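Long-range contact in F-BAR domain only protein 1 (Danio rerio, PDB 5JP2), which may act in an early step of clathrin-mediated endocytosis and, through uptake of Bmp receptors, may regulate Bmp signalling: residues 81-93 with 101-113. Sequence-based numbering, arbitrary orientation.
Sequences FLPNQKLLYSDPS and DFWFNMQALTLHL
Leu88 lays its CD2 methyl over one face of the Phe104 ring, 3.8 Å from the centroid and only 5° off the ring normal, a CH-pi contact with all six ring carbons near the methyl. The Trp103 indole instead offers its edge: with CG anti to the carbonyl carbon (chi1 -57°), its six-membered ring reaches along the neighbouring strand, and CZ3 lies 3.6 Å from Ser90 CA. Phe102 CE1 meets the Pro83 ring at CG, 3.9 Å away, the two side chains crossing at about a right angle, while Phe70 of strand 69-73 also packs against the Phe102 ring.

The backbones bind antiparallel. Tyr89 N donates to Trp103 O (2.7 Å), Trp103 N returns a longer bond to Tyr89 O (3.1 Å), and Asn105 N donates almost straight to Leu87 O at 2.9 Å, just before helix 106-119 starts. Leu87 then turns CD2 onto Ala108 CB of that helix, 3.9 Å away, and CD1 lies over a face of the His112 ring. Replacing Phe104 with an alanine would probably strip the Leu88 methyl of its aromatic seat and open a gap beside strand 125-137, where the ring also touches Leu130.

This is a beta hairpin, strands 88-90 and 99-104, at the edge of a small antiparallel sheet in the mu homology domain, its second strand running straight into a helix that packs back on Leu87, in the turn leading into strand 88-90.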
loop_
_atom_site.group_PDB
_atom_site.type_symbol
_atom_site.label_atom_id
_atom_site.label_comp_id
_atom_site.label_asym_id
_atom_site.label_seq_id
_atom_site.Cartn_x
_atom_site.Cartn_y
_atom_site.Cartn_z
ATOM N N PHE B 81 -0.302 -2.374 -16.039
ATOM C CA PHE B 81 -1.180 -1.233 -15.801
ATOM C C PHE B 81 -2.568 -1.493 -16.356
ATOM O O PHE B 81 -2.708 -2.025 -17.457
ATOM C CB PHE B 81 -0.673 0.024 -16.481
ATOM C CG PHE B 81 0.666 0.464 -16.036
ATOM C CD1 PHE B 81 0.803 1.319 -14.965
ATOM C CD2 PHE B 81 1.795 0.060 -16.717
ATOM C CE1 PHE B 81 2.047 1.747 -14.562
ATOM C CE2 PHE B 81 3.042 0.482 -16.321
ATOM C CZ PHE B 81 3.170 1.330 -15.243
ATOM N N LEU B 82 -3.591 -1.069 -15.618
ATOM C CA LEU B 82 -4.967 -1.050 -16.105
ATOM C C LEU B 82 -5.550 0.345 -15.949
ATOM O O LEU B 82 -6.202 0.648 -14.945
ATOM C CB LEU B 82 -5.843 -2.070 -15.393
ATOM C CG LEU B 82 -5.643 -3.509 -15.848
ATOM C CD1 LEU B 82 -6.560 -4.437 -15.080
ATOM C CD2 LEU B 82 -5.895 -3.610 -17.339
ATOM N N PRO B 83 -5.346 1.214 -16.930
ATOM C CA PRO B 83 -5.898 2.564 -16.843
ATOM C C PRO B 83 -7.409 2.549 -16.929
ATOM O O PRO B 83 -8.023 1.621 -17.445
ATOM C CB PRO B 83 -5.294 3.276 -18.052
ATOM C CG PRO B 83 -4.258 2.355 -18.585
ATOM C CD PRO B 83 -4.655 0.997 -18.203
ATOM N N ASN B 84 -8.011 3.609 -16.421
ATOM C CA ASN B 84 -9.451 3.751 -16.546
ATOM C C ASN B 84 -9.733 4.199 -17.966
ATOM O O ASN B 84 -9.403 5.323 -18.337
ATOM C CB ASN B 84 -9.986 4.759 -15.535
ATOM C CG ASN B 84 -11.454 5.046 -15.710
ATOM O OD1 ASN B 84 -11.985 4.989 -16.803
ATOM N ND2 ASN B 84 -12.125 5.347 -14.618
ATOM N N GLN B 85 -10.384 3.349 -18.740
ATOM C CA GLN B 85 -10.565 3.626 -20.153
ATOM C C GLN B 85 -11.848 4.385 -20.413
ATOM O O GLN B 85 -12.077 4.831 -21.524
ATOM C CB GLN B 85 -10.555 2.329 -20.950
ATOM C CG GLN B 85 -9.175 1.831 -21.278
ATOM C CD GLN B 85 -9.222 0.619 -22.166
ATOM O OE1 GLN B 85 -9.848 -0.384 -21.827
ATOM N NE2 GLN B 85 -8.569 0.703 -23.317
ATOM N N LYS B 86 -12.683 4.524 -19.404
ATOM C CA LYS B 86 -13.816 5.422 -19.479
ATOM C C LYS B 86 -13.350 6.872 -19.575
ATOM O O LYS B 86 -13.883 7.653 -20.366
ATOM C CB LYS B 86 -14.669 5.219 -18.234
ATOM C CG LYS B 86 -15.273 3.850 -18.093
ATOM C CD LYS B 86 -16.085 3.758 -16.804
ATOM C CE LYS B 86 -17.495 4.306 -16.897
ATOM N NZ LYS B 86 -18.119 4.332 -15.532
ATOM N N LEU B 87 -12.394 7.263 -18.731
ATOM C CA LEU B 87 -11.996 8.653 -18.602
ATOM C C LEU B 87 -10.659 9.047 -19.229
ATOM O O LEU B 87 -10.381 10.247 -19.297
ATOM C CB LEU B 87 -11.976 9.019 -17.124
ATOM C CG LEU B 87 -13.274 8.681 -16.387
ATOM C CD1 LEU B 87 -13.147 8.937 -14.941
ATOM C CD2 LEU B 87 -14.417 9.485 -16.923
ATOM N N LEU B 88 -9.835 8.128 -19.723
ATOM C CA LEU B 88 -8.468 8.520 -20.044
ATOM C C LEU B 88 -8.052 8.165 -21.458
ATOM O O LEU B 88 -8.555 7.221 -22.068
ATOM C CB LEU B 88 -7.459 7.897 -19.087
ATOM C CG LEU B 88 -7.554 8.244 -17.608
ATOM C CD1 LEU B 88 -6.638 7.318 -16.865
ATOM C CD2 LEU B 88 -7.171 9.702 -17.370
ATOM N N TYR B 89 -7.111 8.965 -21.960
ATOM C CA TYR B 89 -6.410 8.754 -23.215
ATOM C C TYR B 89 -4.943 8.476 -22.944
ATOM O O TYR B 89 -4.427 8.795 -21.876
ATOM C CB TYR B 89 -6.494 9.976 -24.126
ATOM C CG TYR B 89 -7.877 10.337 -24.585
ATOM C CD1 TYR B 89 -8.643 9.432 -25.300
ATOM C CD2 TYR B 89 -8.409 11.593 -24.337
ATOM C CE1 TYR B 89 -9.904 9.757 -25.743
ATOM C CE2 TYR B 89 -9.678 11.927 -24.778
ATOM C CZ TYR B 89 -10.415 11.000 -25.480
ATOM O OH TYR B 89 -11.671 11.310 -25.920
ATOM N N SER B 90 -4.252 7.937 -23.941
ATOM C CA SER B 90 -2.831 7.660 -23.807
ATOM C C SER B 90 -2.214 7.501 -25.186
ATOM O O SER B 90 -2.916 7.375 -26.189
ATOM C CB SER B 90 -2.574 6.399 -22.993
ATOM O OG SER B 90 -3.049 5.274 -23.698
ATOM N N ASP B 91 -0.884 7.460 -25.218
ATOM C CA ASP B 91 -0.165 7.270 -26.463
ATOM C C ASP B 91 0.407 5.865 -26.511
ATOM O O ASP B 91 1.372 5.576 -25.789
ATOM C CB ASP B 91 0.953 8.297 -26.596
ATOM C CG ASP B 91 1.532 8.340 -27.989
ATOM O OD1 ASP B 91 1.000 7.634 -28.865
ATOM O OD2 ASP B 91 2.529 9.056 -28.205
ATOM N N PRO B 92 -0.144 4.965 -27.326
ATOM C CA PRO B 92 0.455 3.630 -27.439
ATOM C C PRO B 92 1.819 3.662 -28.084
ATOM O O PRO B 92 2.597 2.720 -27.903
ATOM C CB PRO B 92 -0.556 2.861 -28.299
ATOM C CG PRO B 92 -1.838 3.635 -28.174
ATOM C CD PRO B 92 -1.422 5.064 -28.045
ATOM N N SER B 93 2.148 4.735 -28.794
ATOM C CA SER B 93 3.426 4.880 -29.466
ATOM C C SER B 93 4.498 5.429 -28.541
ATOM O O SER B 93 5.605 5.723 -28.998
ATOM C CB SER B 93 3.283 5.782 -30.695
ATOM O OG SER B 93 2.707 7.029 -30.355
ATOM N N ASP B 101 2.410 8.943 -20.070
ATOM C CA ASP B 101 1.511 10.082 -20.038
ATOM C C ASP B 101 0.067 9.664 -20.253
ATOM O O ASP B 101 -0.226 8.720 -20.986
ATOM C CB ASP B 101 1.869 11.113 -21.109
ATOM C CG ASP B 101 3.141 11.849 -20.809
ATOM O OD1 ASP B 101 4.207 11.217 -20.783
ATOM O OD2 ASP B 101 3.067 13.059 -20.568
ATOM N N PHE B 102 -0.828 10.401 -19.610
ATOM C CA PHE B 102 -2.257 10.208 -19.747
ATOM C C PHE B 102 -2.948 11.558 -19.828
ATOM O O PHE B 102 -2.538 12.516 -19.176
ATOM C CB PHE B 102 -2.802 9.421 -18.568
ATOM C CG PHE B 102 -2.285 8.027 -18.500
ATOM C CD1 PHE B 102 -2.918 7.009 -19.182
ATOM C CD2 PHE B 102 -1.162 7.729 -17.753
ATOM C CE1 PHE B 102 -2.436 5.729 -19.120
ATOM C CE2 PHE B 102 -0.683 6.452 -17.683
ATOM C CZ PHE B 102 -1.317 5.450 -18.367
ATOM N N TRP B 103 -3.997 11.631 -20.638
ATOM C CA TRP B 103 -4.828 12.821 -20.748
ATOM C C TRP B 103 -6.257 12.464 -20.389
ATOM O O TRP B 103 -6.736 11.388 -20.729
ATOM C CB TRP B 103 -4.794 13.415 -22.160
ATOM C CG TRP B 103 -3.426 13.744 -22.609
ATOM C CD1 TRP B 103 -2.849 14.979 -22.638
ATOM C CD2 TRP B 103 -2.440 12.829 -23.088
ATOM N NE1 TRP B 103 -1.564 14.890 -23.104
ATOM C CE2 TRP B 103 -1.287 13.581 -23.388
ATOM C CE3 TRP B 103 -2.418 11.452 -23.293
ATOM C CZ2 TRP B 103 -0.125 12.998 -23.884
ATOM C CZ3 TRP B 103 -1.263 10.876 -23.785
ATOM C CH2 TRP B 103 -0.133 11.646 -24.073
ATOM N N PHE B 104 -6.940 13.369 -19.718
ATOM C CA PHE B 104 -8.342 13.161 -19.427
ATOM C C PHE B 104 -9.200 13.474 -20.642
ATOM O O PHE B 104 -8.884 14.354 -21.444
ATOM C CB PHE B 104 -8.791 14.045 -18.273
ATOM C CG PHE B 104 -8.616 13.427 -16.940
ATOM C CD1 PHE B 104 -9.590 12.639 -16.397
ATOM C CD2 PHE B 104 -7.461 13.644 -16.226
ATOM C CE1 PHE B 104 -9.415 12.080 -15.172
ATOM C CE2 PHE B 104 -7.292 13.081 -15.008
ATOM C CZ PHE B 104 -8.268 12.305 -14.481
ATOM N N ASN B 105 -10.316 12.764 -20.742
ATOM C CA ASN B 105 -11.401 13.172 -21.612
ATOM C C ASN B 105 -12.260 14.151 -20.826
ATOM O O ASN B 105 -12.952 13.754 -19.887
ATOM C CB ASN B 105 -12.199 11.941 -22.030
ATOM C CG ASN B 105 -13.341 12.255 -22.979
ATOM O OD1 ASN B 105 -13.443 11.646 -24.036
ATOM N ND2 ASN B 105 -14.206 13.176 -22.609
ATOM N N MET B 106 -12.251 15.417 -21.210
ATOM C CA MET B 106 -12.853 16.395 -20.316
ATOM C C MET B 106 -14.366 16.334 -20.358
ATOM O O MET B 106 -15.026 16.686 -19.378
ATOM C CB MET B 106 -12.365 17.804 -20.649
ATOM C CG MET B 106 -10.861 18.011 -20.524
ATOM S SD MET B 106 -10.091 17.569 -18.961
ATOM C CE MET B 106 -10.962 18.584 -17.806
ATOM N N GLN B 107 -14.930 15.854 -21.457
ATOM C CA GLN B 107 -16.379 15.705 -21.534
ATOM C C GLN B 107 -16.855 14.549 -20.661
ATOM O O GLN B 107 -17.809 14.688 -19.897
ATOM C CB GLN B 107 -16.804 15.525 -22.994
ATOM C CG GLN B 107 -16.613 16.775 -23.860
ATOM C CD GLN B 107 -16.724 16.495 -25.353
ATOM O OE1 GLN B 107 -17.730 16.798 -25.987
ATOM N NE2 GLN B 107 -15.674 15.935 -25.921
ATOM N N ALA B 108 -16.188 13.399 -20.745
ATOM C CA ALA B 108 -16.532 12.285 -19.867
ATOM C C ALA B 108 -16.272 12.632 -18.406
ATOM O O ALA B 108 -17.106 12.375 -17.539
ATOM C CB ALA B 108 -15.752 11.035 -20.270
ATOM N N LEU B 109 -15.117 13.234 -18.118
ATOM C CA LEU B 109 -14.811 13.643 -16.750
ATOM C C LEU B 109 -15.876 14.577 -16.195
ATOM O O LEU B 109 -16.311 14.418 -15.051
ATOM C CB LEU B 109 -13.440 14.312 -16.686
ATOM C CG LEU B 109 -13.056 14.777 -15.284
ATOM C CD1 LEU B 109 -13.002 13.588 -14.344
ATOM C CD2 LEU B 109 -11.758 15.549 -15.269
ATOM N N THR B 110 -16.306 15.559 -16.990
ATOM C CA THR B 110 -17.368 16.467 -16.556
ATOM C C THR B 110 -18.630 15.712 -16.193
ATOM O O THR B 110 -19.225 15.947 -15.137
ATOM C CB THR B 110 -17.672 17.493 -17.644
ATOM O OG1 THR B 110 -16.481 18.205 -17.975
ATOM C CG2 THR B 110 -18.715 18.459 -17.178
ATOM N N LEU B 111 -19.087 14.833 -17.086
ATOM C CA LEU B 111 -20.284 14.053 -16.804
ATOM C C LEU B 111 -20.093 13.197 -15.567
ATOM O O LEU B 111 -21.015 13.039 -14.760
ATOM C CB LEU B 111 -20.635 13.177 -18.001
ATOM C CG LEU B 111 -21.156 13.933 -19.214
ATOM C CD1 LEU B 111 -21.388 13.001 -20.363
ATOM C CD2 LEU B 111 -22.436 14.627 -18.845
ATOM N N HIS B 112 -18.894 12.647 -15.395
ATOM C CA HIS B 112 -18.647 11.760 -14.265
ATOM C C HIS B 112 -18.755 12.502 -12.947
ATOM O O HIS B 112 -19.338 11.993 -11.988
ATOM C CB HIS B 112 -17.280 11.101 -14.410
ATOM C CG HIS B 112 -16.928 10.208 -13.272
ATOM N ND1 HIS B 112 -17.229 8.868 -13.263
ATOM C CD2 HIS B 112 -16.334 10.468 -12.087
ATOM C CE1 HIS B 112 -16.824 8.337 -12.127
ATOM N NE2 HIS B 112 -16.279 9.286 -11.396
ATOM N N LEU B 113 -18.187 13.702 -12.872
ATOM C CA LEU B 113 -18.292 14.464 -11.638
ATOM C C LEU B 113 -19.710 14.962 -11.416
ATOM O O LEU B 113 -20.173 14.994 -10.276
ATOM C CB LEU B 113 -17.295 15.618 -11.648
ATOM C CG LEU B 113 -15.840 15.191 -11.780
ATOM C CD1 LEU B 113 -14.958 16.383 -12.061
ATOM C CD2 LEU B 113 -15.369 14.440 -10.557
#